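Side-chain contacts in alkaline phosphatase D (Bacillus subtilis, PDB 2YEQ), which catalyses the hydrolysis of phosphate esters, acting as a secreted alkaline phosphatase and phosphodiesterase whose active site holds iron and calcium: residues A[49-53]-A[54-58]; A[160-164]-A[165-169]; A[298-301]-A[302-305]; A[356-359]-A[360-363]; A[502-505]-A[506-509]. All blocks are in the same frame, centred on the assembly; numbering follows the deposited sequence.

Contact 1 (A[49-53]-A[54-58]). With PE5 (3,6,9,12,15,18,21,24-octaoxahexacosan-1-ol), chain X; PE5 (3,6,9,12,15,18,21,24-octaoxahexacosan-1-ol), chain P.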
# COMPACT_ATOMS: atom_id res chain seq x y z
N GLU A 49 23.56 4.85 13.58
CA GLU A 49 24.14 3.63 14.16
C GLU A 49 23.15 2.47 14.04
O GLU A 49 21.93 2.65 14.22
CB GLU A 49 24.45 3.83 15.65
CG GLU A 49 25.56 4.82 15.95
CD GLU A 49 25.74 5.06 17.45
OE1 GLU A 49 24.76 4.90 18.23
OE2 GLU A 49 26.87 5.42 17.83
N VAL A 50 23.69 1.29 13.77
CA VAL A 50 22.96 0.06 13.76
C VAL A 50 23.61 -0.89 14.78
O VAL A 50 24.84 -1.10 14.77
CB VAL A 50 23.00 -0.60 12.37
CG1 VAL A 50 22.26 -1.94 12.38
CG2 VAL A 50 22.41 0.35 11.31
N ALA A 51 22.80 -1.46 15.65
CA ALA A 51 23.28 -2.32 16.72
C ALA A 51 22.50 -3.63 16.77
O ALA A 51 21.37 -3.74 16.26
CB ALA A 51 23.16 -1.58 18.08
N LYS A 52 23.09 -4.62 17.44
CA LYS A 52 22.39 -5.88 17.69
C LYS A 52 21.42 -5.80 18.85
O LYS A 52 20.56 -6.66 19.01
CB LYS A 52 23.39 -7.01 17.93
CG LYS A 52 24.37 -7.18 16.78
CD LYS A 52 25.09 -8.54 16.82
CE LYS A 52 26.55 -8.43 17.24
NZ LYS A 52 27.40 -9.54 16.68
N ASP A 53 21.54 -4.74 19.65
CA ASP A 53 20.77 -4.61 20.88
C ASP A 53 20.18 -3.24 21.02
O ASP A 53 20.69 -2.28 20.45
CB ASP A 53 21.69 -4.85 22.09
CG ASP A 53 22.81 -3.84 22.18
OD1 ASP A 53 23.57 -3.72 21.20
OD2 ASP A 53 22.90 -3.16 23.23
N GLU A 54 19.11 -3.14 21.80
CA GLU A 54 18.38 -1.88 21.90
C GLU A 54 19.07 -0.80 22.73
O GLU A 54 18.63 0.35 22.71
CB GLU A 54 16.96 -2.12 22.39
CG GLU A 54 16.84 -2.59 23.82
CD GLU A 54 15.46 -3.15 24.11
OE1 GLU A 54 14.55 -2.35 24.41
OE2 GLU A 54 15.28 -4.39 24.03
N HIS A 55 20.14 -1.16 23.45
CA HIS A 55 20.92 -0.20 24.23
C HIS A 55 22.20 0.24 23.51
O HIS A 55 22.98 1.01 24.06
CB HIS A 55 21.25 -0.78 25.60
CG HIS A 55 20.05 -1.20 26.38
ND1 HIS A 55 19.13 -0.29 26.88
CD2 HIS A 55 19.57 -2.43 26.70
CE1 HIS A 55 18.16 -0.94 27.49
NE2 HIS A 55 18.40 -2.24 27.40
N PHE A 56 22.39 -0.24 22.29
CA PHE A 56 23.50 0.21 21.45
C PHE A 56 24.88 -0.03 22.03
O PHE A 56 25.81 0.74 21.80
CB PHE A 56 23.27 1.66 21.02
CG PHE A 56 22.14 1.79 20.05
CD1 PHE A 56 20.82 1.71 20.49
CD2 PHE A 56 22.39 1.88 18.68
CE1 PHE A 56 19.76 1.77 19.58
CE2 PHE A 56 21.33 1.93 17.76
CZ PHE A 56 20.02 1.88 18.21
N ARG A 57 25.02 -1.13 22.76
CA ARG A 57 26.31 -1.57 23.26
C ARG A 57 27.02 -2.43 22.24
O ARG A 57 28.24 -2.54 22.26
CB ARG A 57 26.13 -2.33 24.58
CG ARG A 57 25.76 -1.42 25.73
CD ARG A 57 25.56 -2.18 27.02
NE ARG A 57 24.64 -1.46 27.91
CZ ARG A 57 23.87 -2.01 28.85
NH1 ARG A 57 23.90 -3.32 29.08
NH2 ARG A 57 23.07 -1.24 29.58
N LYS A 58 26.25 -3.01 21.31
CA LYS A 58 26.82 -3.88 20.28
C LYS A 58 26.61 -3.31 18.88
O LYS A 58 25.87 -3.88 18.06
CB LYS A 58 26.20 -5.28 20.36
CG LYS A 58 26.49 -6.01 21.67
CD LYS A 58 25.61 -7.23 21.85
CE LYS A 58 25.59 -7.73 23.29
NZ LYS A 58 24.34 -8.50 23.58
O1 PE5 X . 29.49 -9.44 14.29
C1 PE5 X . 29.56 -8.03 14.07
C2 PE5 X . 30.28 -7.32 15.23
O2 PE5 X . 29.46 -7.31 16.40
C3 PE5 X . 29.79 -6.31 17.37
C4 PE5 X . 29.10 -6.63 18.68
C50 PE5 P . 24.47 5.12 24.40
O1 PE5 P . 23.06 5.30 24.50
C1 PE5 P . 22.32 4.07 24.51
C2 PE5 P . 20.83 4.33 24.74
O2 PE5 P . 20.04 3.80 23.66
C3 PE5 P . 18.61 3.99 23.78
C4 PE5 P . 18.12 5.32 23.16
O3 PE5 P . 18.95 5.82 22.11
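D53 turns its carboxylate inward, across the mouth of the turn, and both oxygens are used there to collect backbone N-H groups from the residues that follow. OD2 takes R57 N at 3.0 Å on its syn side, the side facing the other oxygen, in a nearly straight bond. OD1 takes K58 N at 2.8 Å, also from the syn side but lifted 26° out of the carboxylate plane. With chi1 at 63° the carboxyl group sits between the backbone N and the carbonyl carbon, and this is what aims it at the returning chain. H55 N adds a weak, bent bond to OD2. The K58 side chain crosses D53 at about a right angle, with CB 3.2 Å from OD1. The main chain closes a type I turn through F56 N to D53 O, while K52 N reaches K58 O at 2.9 Å and ties the two ends of the bend together.

F56 swings back toward the strand. Its CD2 rests 3.6 Å from A51 CB, and E49 O approaches the ring edge in plane, 3.7 Å from CE2. The carboxylate of E49 lies 18° from the ring plane, but its OE1 is held by a salt bridge to R91, which also makes a cation-pi contact with F56. Farther out, K52 NZ donates to O2 of a bound polyether at 3.0 Å.

The whole bend is the connection of a beta hairpin: strand 44-51 runs into it, antiparallel strand 59-67 leaves it, and strand 87-94, carrying Y89 and R91, flanks strand 44-51 on the side away from 59-67.

Contact 2 (A[160-164]-A[165-169]). With PE5 (3,6,9,12,15,18,21,24-octaoxahexacosan-1-ol), chain Z.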
# COMPACT_ATOMS: atom_id res chain seq x y z
N GLU A 160 -13.79 17.98 1.33
CA GLU A 160 -14.00 17.62 -0.06
C GLU A 160 -14.40 16.16 -0.16
O GLU A 160 -15.52 15.84 -0.59
CB GLU A 160 -12.75 17.93 -0.88
CG GLU A 160 -12.58 19.43 -1.09
CD GLU A 160 -11.22 19.83 -1.59
OE1 GLU A 160 -10.47 18.95 -2.09
OE2 GLU A 160 -10.89 21.04 -1.48
N TYR A 161 -13.48 15.27 0.22
CA TYR A 161 -13.73 13.84 0.20
C TYR A 161 -14.22 13.44 1.57
O TYR A 161 -13.42 13.20 2.48
CB TYR A 161 -12.47 13.10 -0.18
CG TYR A 161 -12.58 11.58 -0.16
CD1 TYR A 161 -13.80 10.93 -0.38
CD2 TYR A 161 -11.47 10.81 0.10
CE1 TYR A 161 -13.88 9.56 -0.35
CE2 TYR A 161 -11.55 9.44 0.11
CZ TYR A 161 -12.74 8.82 -0.11
OH TYR A 161 -12.81 7.45 -0.05
N VAL A 162 -15.54 13.40 1.72
CA VAL A 162 -16.17 13.35 3.03
C VAL A 162 -16.72 11.95 3.31
O VAL A 162 -17.47 11.37 2.52
CB VAL A 162 -17.24 14.41 3.17
CG1 VAL A 162 -17.96 14.30 4.56
CG2 VAL A 162 -16.59 15.82 2.98
N SER A 163 -16.30 11.39 4.44
CA SER A 163 -16.72 10.07 4.86
C SER A 163 -18.20 10.06 5.24
O SER A 163 -18.70 11.03 5.80
CB SER A 163 -15.86 9.62 6.05
OG SER A 163 -16.47 8.58 6.76
N LYS A 164 -18.87 8.94 4.99
CA LYS A 164 -20.23 8.74 5.49
C LYS A 164 -20.34 8.90 7.00
O LYS A 164 -21.39 9.33 7.47
CB LYS A 164 -20.76 7.35 5.12
CG LYS A 164 -21.58 7.34 3.83
CD LYS A 164 -22.96 7.98 4.01
CE LYS A 164 -23.21 9.11 3.00
NZ LYS A 164 -23.14 8.63 1.59
N THR A 165 -19.28 8.59 7.75
CA THR A 165 -19.34 8.74 9.21
C THR A 165 -18.65 10.02 9.73
O THR A 165 -18.47 10.18 10.93
CB THR A 165 -18.83 7.45 9.94
OG1 THR A 165 -17.54 7.07 9.46
CG2 THR A 165 -19.81 6.31 9.70
N GLY A 166 -18.31 10.94 8.81
CA GLY A 166 -17.83 12.27 9.19
C GLY A 166 -16.34 12.42 9.05
O GLY A 166 -15.58 11.47 9.29
N ASN A 167 -15.91 13.61 8.66
CA ASN A 167 -14.48 13.92 8.64
C ASN A 167 -14.00 14.43 10.01
O ASN A 167 -14.06 15.63 10.32
CB ASN A 167 -14.15 14.93 7.54
CG ASN A 167 -14.02 14.26 6.19
OD1 ASN A 167 -14.43 13.10 6.03
ND2 ASN A 167 -13.42 14.96 5.21
N VAL A 168 -13.45 13.51 10.80
CA VAL A 168 -13.14 13.80 12.20
C VAL A 168 -11.85 14.59 12.36
O VAL A 168 -11.65 15.23 13.39
CB VAL A 168 -13.12 12.50 13.06
CG1 VAL A 168 -14.52 11.89 13.08
CG2 VAL A 168 -12.08 11.49 12.54
N ARG A 169 -10.95 14.49 11.37
CA ARG A 169 -9.77 15.35 11.29
C ARG A 169 -9.83 16.10 9.96
O ARG A 169 -10.72 15.84 9.14
CB ARG A 169 -8.49 14.54 11.41
CG ARG A 169 -8.38 13.65 12.67
CD ARG A 169 -6.97 13.14 12.89
NE ARG A 169 -6.70 11.92 12.10
CZ ARG A 169 -5.65 11.14 12.25
NH1 ARG A 169 -4.71 11.45 13.13
NH2 ARG A 169 -5.51 10.03 11.52
C50 PE5 Z . -18.08 19.43 10.62
O1 PE5 Z . -17.82 18.02 10.69
C1 PE5 Z . -17.85 17.53 12.04
C2 PE5 Z . -17.05 16.23 12.11
O2 PE5 Z . -17.07 15.62 13.42
C3 PE5 Z . -18.24 14.81 13.59
C4 PE5 Z . -18.20 13.62 12.66
O HOH W 1 -15.44 8.87 9.24
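S163 and G166 close a type I turn, G166 N bonding to S163 O at 3.0 Å, and the chain that leaves it heads back at 151° to the direction in which it arrived. The turn is tightened by S163 OG, which accepts T165 N at 3.0 Å in an ST turn. That hydroxyl lies anti to the serine's backbone N (chi1 161°), reaching forward over the turn, and it gives its proton to a water 2.7 Å away. The same water accepts from T165 OG1 and donates to G166 O at 2.6 Å, so one water ties together three points of the bend. T165 OG1 is also bonded to N415 N. A side chain at G166 would run into the carbonyl oxygen of T165 and into the polyether lying there.

N167 then lays its amide against the incoming chain and grips it at two points. OD1 accepts S163 N at 3.0 Å in an almost straight bond, and ND2 donates to Y161 O at 3.2 Å. Y161 O lies in the plane of the amide, although the N-H arrives 49° above the plane of that carbonyl. The amide thus pairs with the two polar groups on either side of V162, as a neighbouring strand might, and this fixes its rotation. V162 CG2 sits 4.0 Å from ND2. H129 NE2 gives Y161 O a second bond.

The motif is an ST turn inside a type I turn, with an asparagine side chain bridging the chain. It places this loop, between strand 145-148 and helix 179-190, beside the metal site: the ring of Y161 meets H129 and H510 and touches H382, a ligand of the iron.

Contact 3 (A[298-301]-A[302-305]); sequences SRNP and NRTL
N300 OD1 accepts N302 N at 2.8 Å, the short bond at the heart of this turn. It makes an Asx turn with P301 as the middle residue. The amide stands anti to the asparagine's backbone N (chi1 179°), which carries it forward toward the N-H of N302, and that N-H comes in 38° above the plane of its C=O group. N302 CB lies 3.5 Å from the same oxygen, and the two asparagine amides are turned 59° against each other, so they do not stack. Around this Asx turn runs a type I turn from N300 to R303, whose closing bond, R303 N to N300 O, is weak at 3.3 Å.

The R303 side chain folds back beneath the bend. Its CD packs 3.8 Å from N300 CB, and the chain then kinks between CG and NE to bring NH1 within 3.0 Å of S298 O. This carbonyl, from the short, weakly bonded helix 296-299, meets the guanidinium at its edge, but the bond is strongly bent and weak.

What holds the guanidinium in place comes mostly from the next shell. NH1 is bonded to G354 O, NH2 to D284 O, and Y355 supplies a cation-pi contact. D284 and Q285 themselves form a sodium site, and a bound sodium lies about 3 Å from the nearest side-chain atom of N300.

Chemically, then, R303 is held through carbonyl oxygens and an aromatic ring. The carbonyl dipoles and the tyrosine ring probably help to stabilise its positive charge, and the arginine acts as a clasp between separate loops.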
# COMPACT_ATOMS: atom_id res chain seq x y z
N SER A 298 -12.74 -0.96 -23.55
CA SER A 298 -12.12 -1.63 -22.40
C SER A 298 -11.44 -2.92 -22.82
O SER A 298 -10.36 -3.25 -22.32
CB SER A 298 -13.11 -1.88 -21.27
OG SER A 298 -14.06 -2.86 -21.63
N ARG A 299 -12.04 -3.62 -23.79
CA ARG A 299 -11.50 -4.92 -24.25
C ARG A 299 -10.33 -4.79 -25.24
O ARG A 299 -9.72 -5.79 -25.56
CB ARG A 299 -12.61 -5.79 -24.87
CG ARG A 299 -13.67 -6.30 -23.87
CD ARG A 299 -14.71 -7.24 -24.53
NE ARG A 299 -15.46 -6.54 -25.60
CZ ARG A 299 -16.75 -6.20 -25.57
NH1 ARG A 299 -17.53 -6.49 -24.54
NH2 ARG A 299 -17.27 -5.55 -26.62
N ASN A 300 -10.00 -3.58 -25.69
CA ASN A 300 -8.87 -3.39 -26.63
C ASN A 300 -7.62 -4.10 -26.12
O ASN A 300 -7.16 -3.81 -25.02
CB ASN A 300 -8.60 -1.88 -26.81
CG ASN A 300 -7.44 -1.55 -27.73
OD1 ASN A 300 -6.63 -2.39 -28.08
ND2 ASN A 300 -7.37 -0.27 -28.14
N PRO A 301 -7.05 -5.00 -26.93
CA PRO A 301 -5.93 -5.82 -26.47
C PRO A 301 -4.62 -5.09 -26.35
O PRO A 301 -3.70 -5.61 -25.71
CB PRO A 301 -5.81 -6.91 -27.56
CG PRO A 301 -6.49 -6.35 -28.73
CD PRO A 301 -7.60 -5.52 -28.19
N ASN A 302 -4.49 -3.92 -26.99
CA ASN A 302 -3.25 -3.17 -26.86
C ASN A 302 -3.10 -2.46 -25.52
O ASN A 302 -2.03 -1.98 -25.20
CB ASN A 302 -3.16 -2.10 -27.96
CG ASN A 302 -2.93 -2.71 -29.32
OD1 ASN A 302 -2.27 -3.74 -29.44
ND2 ASN A 302 -3.45 -2.07 -30.35
N ARG A 303 -4.19 -2.33 -24.79
CA ARG A 303 -4.17 -1.54 -23.56
C ARG A 303 -3.41 -2.27 -22.47
O ARG A 303 -3.54 -3.50 -22.34
CB ARG A 303 -5.57 -1.24 -23.11
CG ARG A 303 -6.23 -0.19 -23.98
CD ARG A 303 -7.66 0.02 -23.60
NE ARG A 303 -7.78 0.72 -22.33
CZ ARG A 303 -8.31 0.22 -21.20
NH1 ARG A 303 -8.77 -1.03 -21.15
NH2 ARG A 303 -8.36 0.97 -20.11
N THR A 304 -2.61 -1.50 -21.72
CA THR A 304 -1.69 -2.01 -20.70
C THR A 304 -1.98 -1.35 -19.34
O THR A 304 -2.50 -0.23 -19.28
CB THR A 304 -0.24 -1.75 -21.11
OG1 THR A 304 0.63 -2.48 -20.26
CG2 THR A 304 0.13 -0.20 -21.09
N LEU A 305 -1.69 -2.10 -18.27
CA LEU A 305 -1.64 -1.54 -16.90
C LEU A 305 -0.19 -1.36 -16.51
O LEU A 305 0.18 -0.36 -15.92
CB LEU A 305 -2.27 -2.46 -15.85
CG LEU A 305 -3.67 -2.25 -15.32
CD1 LEU A 305 -3.95 -3.39 -14.31
CD2 LEU A 305 -3.90 -0.89 -14.68

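Contact 4 (A[356-359]-A[360-363]); sequences PAQR and ERVI. With PE5 (3,6,9,12,15,18,21,24-octaoxahexacosan-1-ol), chain E.
R361 lays one face of its guanidinium over the preceding turn of its own helix: A357 O stands 3.4 Å above the plane and Q358 CA 3.5 Å, both displaced toward the rim. The carbonyl meets the face, not an N-H, and A357 O spends its bond on R361 N at 3.0 Å. The N-H groups are used on other partners. NE forms a salt bridge with E311, NH1 donates to P301 O, and NH2 donates to R303 O and to a water at 2.9 Å. The bend at chi3 (-76°) folds the group back against the helix. With alanine in place of R361, E311 would probably lose this charged mate and the carbonyls of P301 and R303 their donors, so that the 301-303 turn would be tied to the helix less firmly.

The Q358 side chain crosses that of R361 at about a right angle, amide and guanidinium planes 53° apart. NE2 donates to E311, so that carboxylate joins both side chains. NE2 itself lies 4.0 Å from V362 CG2. OE1 collects the backbone N-H of L305 and L306 together with T304 OG1.

The second guanidinium, that of R359, points away from the other two groups. NH1 pairs with D353 and bonds to F334 O, while O1 of a bound polyether lies in plane 2.9 Å from NH2. Its CG runs alongside I363, 3.8 Å from CD1, and I363 N bonds to R359 O.

Helix 356-368 is thereby fastened through E311 to helix 308-320 and through carbonyls to the loop between 296-299 and 308-320, while F393, just beyond strand 384-390, covers R359 and I363.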
# COMPACT_ATOMS: atom_id res chain seq x y z
N PRO A 356 -8.84 -5.99 -19.16
CA PRO A 356 -8.96 -7.47 -19.27
C PRO A 356 -7.92 -8.14 -20.13
O PRO A 356 -7.53 -9.27 -19.83
CB PRO A 356 -10.37 -7.66 -19.84
CG PRO A 356 -10.62 -6.38 -20.64
CD PRO A 356 -9.97 -5.30 -19.81
N ALA A 357 -7.43 -7.48 -21.18
CA ALA A 357 -6.40 -8.10 -22.01
C ALA A 357 -5.07 -8.18 -21.29
O ALA A 357 -4.34 -9.16 -21.40
CB ALA A 357 -6.22 -7.35 -23.34
N GLN A 358 -4.74 -7.12 -20.57
CA GLN A 358 -3.55 -7.14 -19.73
C GLN A 358 -3.67 -8.32 -18.74
O GLN A 358 -2.71 -9.04 -18.52
CB GLN A 358 -3.43 -5.82 -18.96
CG GLN A 358 -2.42 -5.83 -17.85
CD GLN A 358 -1.00 -5.81 -18.32
OE1 GLN A 358 -0.37 -4.76 -18.39
NE2 GLN A 358 -0.46 -6.98 -18.63
N ARG A 359 -4.84 -8.47 -18.13
CA ARG A 359 -5.00 -9.56 -17.15
C ARG A 359 -4.85 -10.93 -17.82
O ARG A 359 -4.18 -11.82 -17.29
CB ARG A 359 -6.34 -9.47 -16.43
CG ARG A 359 -6.38 -10.42 -15.23
CD ARG A 359 -7.56 -10.19 -14.40
NE ARG A 359 -8.77 -10.22 -15.19
CZ ARG A 359 -9.93 -9.72 -14.82
NH1 ARG A 359 -10.08 -9.15 -13.64
NH2 ARG A 359 -10.98 -9.79 -15.63
N GLU A 360 -5.42 -11.07 -19.02
CA GLU A 360 -5.27 -12.30 -19.81
C GLU A 360 -3.83 -12.66 -20.08
O GLU A 360 -3.46 -13.84 -20.00
CB GLU A 360 -6.00 -12.16 -21.14
CG GLU A 360 -7.48 -12.38 -21.07
CD GLU A 360 -8.12 -12.45 -22.46
OE1 GLU A 360 -7.72 -13.36 -23.24
OE2 GLU A 360 -8.99 -11.60 -22.77
N ARG A 361 -2.99 -11.67 -20.39
CA ARG A 361 -1.59 -11.94 -20.65
C ARG A 361 -0.90 -12.49 -19.40
O ARG A 361 -0.09 -13.43 -19.49
CB ARG A 361 -0.84 -10.71 -21.18
CG ARG A 361 -1.27 -10.27 -22.60
CD ARG A 361 -0.34 -9.20 -23.15
NE ARG A 361 -0.55 -7.85 -22.58
CZ ARG A 361 -1.54 -7.01 -22.89
NH1 ARG A 361 -2.53 -7.36 -23.71
NH2 ARG A 361 -1.58 -5.80 -22.32
N VAL A 362 -1.22 -11.93 -18.24
CA VAL A 362 -0.63 -12.41 -16.99
C VAL A 362 -1.10 -13.84 -16.67
O VAL A 362 -0.29 -14.71 -16.37
CB VAL A 362 -0.95 -11.46 -15.80
CG1 VAL A 362 -0.44 -12.07 -14.47
CG2 VAL A 362 -0.35 -10.06 -16.04
N ILE A 363 -2.40 -14.08 -16.76
CA ILE A 363 -2.95 -15.39 -16.48
C ILE A 363 -2.43 -16.44 -17.48
O ILE A 363 -2.06 -17.53 -17.07
CB ILE A 363 -4.48 -15.37 -16.41
CG1 ILE A 363 -4.93 -14.52 -15.22
CG2 ILE A 363 -5.02 -16.80 -16.26
CD1 ILE A 363 -6.41 -14.26 -15.15
C48 PE5 E . -13.78 -12.12 -17.57
C50 PE5 E . -13.35 -10.78 -18.19
O1 PE5 E . -13.40 -9.72 -17.22
C1 PE5 E . -14.44 -8.74 -17.38
C2 PE5 E . -13.94 -7.46 -18.07
O2 PE5 E . -14.27 -7.37 -19.47
O HOH W 2 1.04 -4.86 -21.48

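Contact 5 (A[502-505]-A[506-509]). With EDO (1,2-ethanediol), chain M; PO4 (phosphate ion), chain B.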
# COMPACT_ATOMS: atom_id res chain seq x y z
N VAL A 502 -23.25 0.95 -1.06
CA VAL A 502 -23.00 0.08 -2.21
C VAL A 502 -21.66 0.50 -2.79
O VAL A 502 -21.17 1.57 -2.47
CB VAL A 502 -24.10 0.19 -3.28
CG1 VAL A 502 -25.43 -0.31 -2.73
CG2 VAL A 502 -24.23 1.65 -3.78
N GLU A 503 -21.05 -0.34 -3.62
CA GLU A 503 -19.74 -0.02 -4.16
C GLU A 503 -19.70 1.37 -4.85
O GLU A 503 -18.72 2.10 -4.69
CB GLU A 503 -19.27 -1.10 -5.13
CG GLU A 503 -17.87 -0.89 -5.68
CD GLU A 503 -16.78 -0.92 -4.62
OE1 GLU A 503 -16.97 -1.63 -3.61
OE2 GLU A 503 -15.74 -0.23 -4.80
N GLU A 504 -20.76 1.72 -5.60
CA GLU A 504 -20.84 3.00 -6.33
C GLU A 504 -20.61 4.22 -5.41
O GLU A 504 -20.21 5.29 -5.87
CB GLU A 504 -22.18 3.12 -7.09
CG GLU A 504 -22.26 4.26 -8.16
CD GLU A 504 -21.44 3.99 -9.45
OE1 GLU A 504 -21.20 2.82 -9.81
OE2 GLU A 504 -21.04 4.98 -10.11
N ASP A 505 -20.85 4.07 -4.11
CA ASP A 505 -20.64 5.20 -3.17
C ASP A 505 -19.21 5.72 -3.14
O ASP A 505 -18.99 6.93 -3.02
CB ASP A 505 -21.11 4.85 -1.77
CG ASP A 505 -22.61 4.68 -1.70
OD1 ASP A 505 -23.35 5.36 -2.44
OD2 ASP A 505 -23.08 3.85 -0.91
N ARG A 506 -18.23 4.84 -3.30
CA ARG A 506 -16.84 5.26 -3.35
C ARG A 506 -16.58 6.19 -4.57
O ARG A 506 -15.99 7.26 -4.41
CB ARG A 506 -15.92 4.04 -3.33
CG ARG A 506 -14.43 4.36 -3.23
CD ARG A 506 -13.60 3.13 -2.93
NE ARG A 506 -13.81 2.07 -3.92
CZ ARG A 506 -13.01 1.78 -4.94
NH1 ARG A 506 -11.87 2.45 -5.16
NH2 ARG A 506 -13.35 0.78 -5.75
N PHE A 507 -17.02 5.79 -5.77
CA PHE A 507 -16.91 6.63 -6.98
C PHE A 507 -17.70 7.94 -6.80
O PHE A 507 -17.21 9.02 -7.11
CB PHE A 507 -17.41 5.86 -8.22
CG PHE A 507 -17.21 6.60 -9.54
CD1 PHE A 507 -15.92 6.92 -10.00
CD2 PHE A 507 -18.30 6.93 -10.35
CE1 PHE A 507 -15.73 7.59 -11.22
CE2 PHE A 507 -18.12 7.60 -11.57
CZ PHE A 507 -16.84 7.93 -12.01
N PHE A 508 -18.90 7.84 -6.25
CA PHE A 508 -19.75 9.00 -6.05
C PHE A 508 -19.13 10.00 -5.08
O PHE A 508 -19.19 11.21 -5.31
CB PHE A 508 -21.12 8.59 -5.54
CG PHE A 508 -22.06 9.73 -5.35
CD1 PHE A 508 -22.59 10.42 -6.45
CD2 PHE A 508 -22.41 10.15 -4.07
CE1 PHE A 508 -23.46 11.50 -6.27
CE2 PHE A 508 -23.29 11.23 -3.88
CZ PHE A 508 -23.81 11.90 -4.99
N SER A 509 -18.53 9.48 -4.02
CA SER A 509 -17.95 10.32 -2.99
C SER A 509 -16.68 11.03 -3.49
O SER A 509 -16.46 12.19 -3.17
CB SER A 509 -17.68 9.50 -1.73
OG SER A 509 -17.29 10.36 -0.69
C1 EDO M . -21.38 -0.35 -8.17
O1 EDO M . -22.26 -0.28 -7.04
C2 EDO M . -22.16 -0.66 -9.45
O2 EDO M . -22.78 0.53 -9.93
P PO4 B . -9.43 5.15 -3.54
O1 PO4 B . -10.81 4.79 -3.96
O2 PO4 B . -8.47 5.47 -4.64
O3 PO4 B . -9.43 6.09 -2.36
O4 PO4 B . -8.71 3.87 -3.04
O HOH W 3 -16.90 2.74 -7.07
O HOH W 4 -16.00 0.58 -1.70
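E503 and R506 form an i to i+3 salt bridge near the start of helix 504-520. The side chains run alongside one another in the same direction, and the arginine comes side-on: NE at 3.1 Å and NH2 at 2.8 Å both point at OE2, which lies in the guanidinium plane. The carboxylate itself is turned 64° out of that plane. Its other oxygen, OE1, is paired with R420, so E503 holds two arginines.

The remaining N-H edge of R506 faces a bound phosphate, NH1 donating to phosphate O1 at 2.8 Å in a fairly straight bond. A bound calcium lies about 5 Å from the nearest side-chain atom of R506, and the link from NH1 to D380, a calcium ligand, is long and weak. A leucine in place of R506 would probably leave E503 OE2 without its charged mate and the phosphate without this donor.

Backbone bonds build the helix beneath. R506 N takes E503 O in a tight turn, after which F508 N to E504 O and S509 N to D505 O at 2.8 Å set the regular spacing. At the start D505 bends back so that OD2 accepts V502 N at 2.9 Å, tying V502 back to D505. A water bridges E503 O to F507 N, the latter weakly.

The outer side is mixed polar and aromatic. E504 OE1 accepts from O2 of a bound ethanediol at 2.8 Å, while its OE2 lies 3.4 Å from F507 CD2, oblique to a ring whose plane stands 78° from the carboxylate.

Contacts 3 and 4 form one unit, their centres 9 Å apart: P301 O meets R361 NH1 at 2.9 Å, L305 N meets Q358 OE1 at 3.0 Å, and P301 CA packs on A357 CB. Contacts 2 and 5, centres 14 Å apart, join at S509, whose OG lies 3.4 Å from V162 O. Both lie beside the metal site: Y161 and R506 touch H382, an iron ligand, and the nearest side-chain atom of R506 is about 5 Å from a calcium ion. R506 donates to a bound phosphate. Contact 5 stays about 13 Å from contacts 3 and 4 at the nearest atoms. Contact 1, in the N-terminal domain, has its centre 43 to 52 Å from the others.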